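Local structure of uncharacterized protein (Bacteroides ovatus, 4FS7) at residues Y11-E16 against V50-N55. The protein is of unknown function but, as an extracellular leucine-rich repeat protein of the BspA type, probably binds other proteins. Numbering follows the deposited sequence. Where two conformers were deposited one is given.
Sequences YNFTKE and VTYKDN
Y11 and V50 form the buried half of this contact, F13 and Y52 the more exposed half. Both pairs touch by van der Waals contact, with 158 Å² of surface buried in all. The backbones stay well apart, the closest CA atoms being those of Y11 and V50 at 9.4 Å, so side chains alone bridge the gap.

In the aliphatic-aromatic pair, one methyl of the valine rests against the hydroxyl and CZ end of the tyrosine: V50 CG1 lies 3.7 Å from Y11 OH and 3.8 Å from Y11 CZ. It approaches the ring at a slant.

In the aromatic pair, F13 CZ comes up to the CD2-CE2 side of the Y52 ring, in one of the two conformers deposited for Y52, lying 3.7 Å from Y52 CD2 and 3.8 Å from Y52 CE2. Y52 CD2 sits at the F13 edge, near its plane. The rings meet obliquely, centroids 6.0 Å apart and planes at 48°. Y52 holds CG anti to its backbone N (chi1 173°), which lays the ring across the end of F13, the two side chains crossing at about a right angle.

Past Y52 the chain reverses through a type I' turn to N55, closed by Y52 N to N55 O (2.9 Å) and N55 N to Y52 O (3.2 Å), making a tight beta hairpin of strands 49-52 and 55-62. F4 of strand 4-6 joins both pairs, stacking on Y52 and meeting the rings of Y11 and F13. Strands 9-13 and 49-52 are not sheet neighbours: 19-25 and 55-62 link them within one mixed sheet, near the N-terminal end of the elongated repeat array.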
loop_
_atom_site.group_PDB
_atom_site.type_symbol
_atom_site.label_atom_id
_atom_site.label_comp_id
_atom_site.label_asym_id
_atom_site.label_seq_id
_atom_site.Cartn_x
_atom_site.Cartn_y
_atom_site.Cartn_z
ATOM N N TYR A 11 -9.223 -35.633 -16.065
ATOM C CA TYR A 11 -10.524 -35.359 -15.509
ATOM C C TYR A 11 -10.737 -36.141 -14.244
ATOM O O TYR A 11 -10.281 -37.305 -14.126
ATOM C CB TYR A 11 -11.647 -35.695 -16.512
ATOM C CG TYR A 11 -11.557 -34.895 -17.796
ATOM C CD1 TYR A 11 -12.183 -33.646 -17.867
ATOM C CD2 TYR A 11 -10.817 -35.313 -18.891
ATOM C CE1 TYR A 11 -12.097 -32.877 -18.989
ATOM C CE2 TYR A 11 -10.762 -34.562 -20.039
ATOM C CZ TYR A 11 -11.364 -33.297 -20.066
ATOM O OH TYR A 11 -11.248 -32.544 -21.227
ATOM N N ASN A 12 -11.478 -35.535 -13.334
ATOM C CA ASN A 12 -12.001 -36.193 -12.157
ATOM C C ASN A 12 -13.531 -36.118 -12.142
ATOM O O ASN A 12 -14.106 -35.082 -12.460
ATOM C CB ASN A 12 -11.487 -35.573 -10.853
ATOM C CG ASN A 12 -10.004 -35.729 -10.652
ATOM O OD1 ASN A 12 -9.313 -36.364 -11.419
ATOM N ND2 ASN A 12 -9.486 -35.023 -9.648
ATOM N N PHE A 13 -14.184 -37.204 -11.760
ATOM C CA PHE A 13 -15.626 -37.158 -11.536
ATOM C C PHE A 13 -15.964 -36.219 -10.381
ATOM O O PHE A 13 -15.223 -36.153 -9.370
ATOM C CB PHE A 13 -16.203 -38.555 -11.271
ATOM C CG PHE A 13 -15.953 -39.509 -12.390
ATOM C CD1 PHE A 13 -16.580 -39.329 -13.607
ATOM C CD2 PHE A 13 -15.063 -40.550 -12.251
ATOM C CE1 PHE A 13 -16.342 -40.168 -14.673
ATOM C CE2 PHE A 13 -14.804 -41.404 -13.308
ATOM C CZ PHE A 13 -15.448 -41.208 -14.540
ATOM N N THR A 14 -17.048 -35.472 -10.553
ATOM C CA THR A 14 -17.581 -34.561 -9.534
ATOM C C THR A 14 -18.973 -35.013 -9.093
ATOM O O THR A 14 -19.602 -35.857 -9.751
ATOM C CB THR A 14 -17.505 -33.041 -9.969
ATOM O OG1 THR A 14 -17.933 -32.834 -11.334
ATOM C CG2 THR A 14 -16.061 -32.544 -9.846
ATOM N N LYS A 15 -19.437 -34.495 -7.955
ATOM C CA LYS A 15 -20.621 -35.057 -7.293
ATOM C C LYS A 15 -21.892 -34.943 -8.141
ATOM O O LYS A 15 -22.742 -35.841 -8.104
ATOM C CB LYS A 15 -20.843 -34.397 -5.921
ATOM C CG LYS A 15 -22.034 -34.967 -5.126
ATOM N N GLU A 16 -22.048 -33.841 -8.871
ATOM C CA GLU A 16 -23.222 -33.649 -9.708
ATOM C C GLU A 16 -23.293 -34.726 -10.795
ATOM O O GLU A 16 -22.290 -35.017 -11.485
ATOM C CB GLU A 16 -23.236 -32.246 -10.328
ATOM C CG GLU A 16 -24.531 -31.894 -11.068
ATOM C CD GLU A 16 -24.488 -30.513 -11.701
ATOM O OE1 GLU A 16 -23.606 -29.725 -11.315
ATOM O OE2 GLU A 16 -25.322 -30.215 -12.588
ATOM N N VAL A 50 -17.089 -34.710 -22.616
ATOM C CA VAL A 50 -16.237 -35.820 -22.931
ATOM C C VAL A 50 -17.062 -37.118 -22.750
ATOM O O VAL A 50 -18.030 -37.170 -21.972
ATOM C CB VAL A 50 -14.951 -35.862 -22.062
ATOM C CG1 VAL A 50 -14.009 -34.692 -22.404
ATOM C CG2 VAL A 50 -15.297 -35.941 -20.547
ATOM N N THR A 51 -16.646 -38.136 -23.483
ATOM C CA THR A 51 -17.281 -39.448 -23.334
ATOM C C THR A 51 -16.257 -40.394 -22.746
ATOM O O THR A 51 -15.090 -40.404 -23.145
ATOM C CB THR A 51 -17.828 -39.962 -24.672
ATOM O OG1 THR A 51 -18.872 -39.086 -25.117
ATOM C CG2 THR A 51 -18.360 -41.414 -24.536
ATOM N N TYR A 52 -16.695 -41.177 -21.770
ATOM C CA TYR A 52 -15.827 -42.167 -21.152
ATOM C C TYR A 52 -16.686 -43.382 -20.875
ATOM O O TYR A 52 -17.727 -43.277 -20.206
ATOM C CB TYR A 52 -15.254 -41.608 -19.833
ATOM C CG TYR A 52 -14.448 -42.587 -18.969
ATOM C CD1 TYR A 52 -13.202 -43.044 -19.389
ATOM C CD2 TYR A 52 -14.910 -43.004 -17.716
ATOM C CE1 TYR A 52 -12.448 -43.914 -18.607
ATOM C CE2 TYR A 52 -14.163 -43.895 -16.924
ATOM C CZ TYR A 52 -12.931 -44.331 -17.371
ATOM O OH TYR A 52 -12.192 -45.197 -16.585
ATOM N N LYS A 53 -16.247 -44.529 -21.401
ATOM C CA LYS A 53 -16.956 -45.800 -21.210
ATOM C C LYS A 53 -18.467 -45.649 -21.437
ATOM O O LYS A 53 -19.297 -45.982 -20.590
ATOM C CB LYS A 53 -16.551 -46.443 -19.859
ATOM C CG LYS A 53 -15.053 -46.874 -19.952
ATOM C CD LYS A 53 -14.442 -47.390 -18.653
ATOM C CE LYS A 53 -12.989 -47.797 -18.886
ATOM N NZ LYS A 53 -12.666 -49.052 -18.191
ATOM N N ASP A 54 -18.788 -45.149 -22.650
ATOM C CA ASP A 54 -20.140 -45.036 -23.186
ATOM C C ASP A 54 -21.054 -43.987 -22.560
ATOM O O ASP A 54 -22.230 -43.914 -22.924
ATOM C CB ASP A 54 -20.838 -46.416 -23.212
ATOM C CG ASP A 54 -20.341 -47.302 -24.334
ATOM O OD1 ASP A 54 -20.438 -46.859 -25.502
ATOM O OD2 ASP A 54 -19.853 -48.435 -24.052
ATOM N N ASN A 55 -20.544 -43.189 -21.632
ATOM C CA ASN A 55 -21.356 -42.147 -21.063
ATOM C C ASN A 55 -20.744 -40.794 -21.314
ATOM O O ASN A 55 -19.541 -40.677 -21.360
ATOM C CB ASN A 55 -21.503 -42.355 -19.575
ATOM C CG ASN A 55 -22.414 -43.515 -19.264
ATOM O OD1 ASN A 55 -23.577 -43.524 -19.654
ATOM N ND2 ASN A 55 -21.901 -44.497 -18.615
#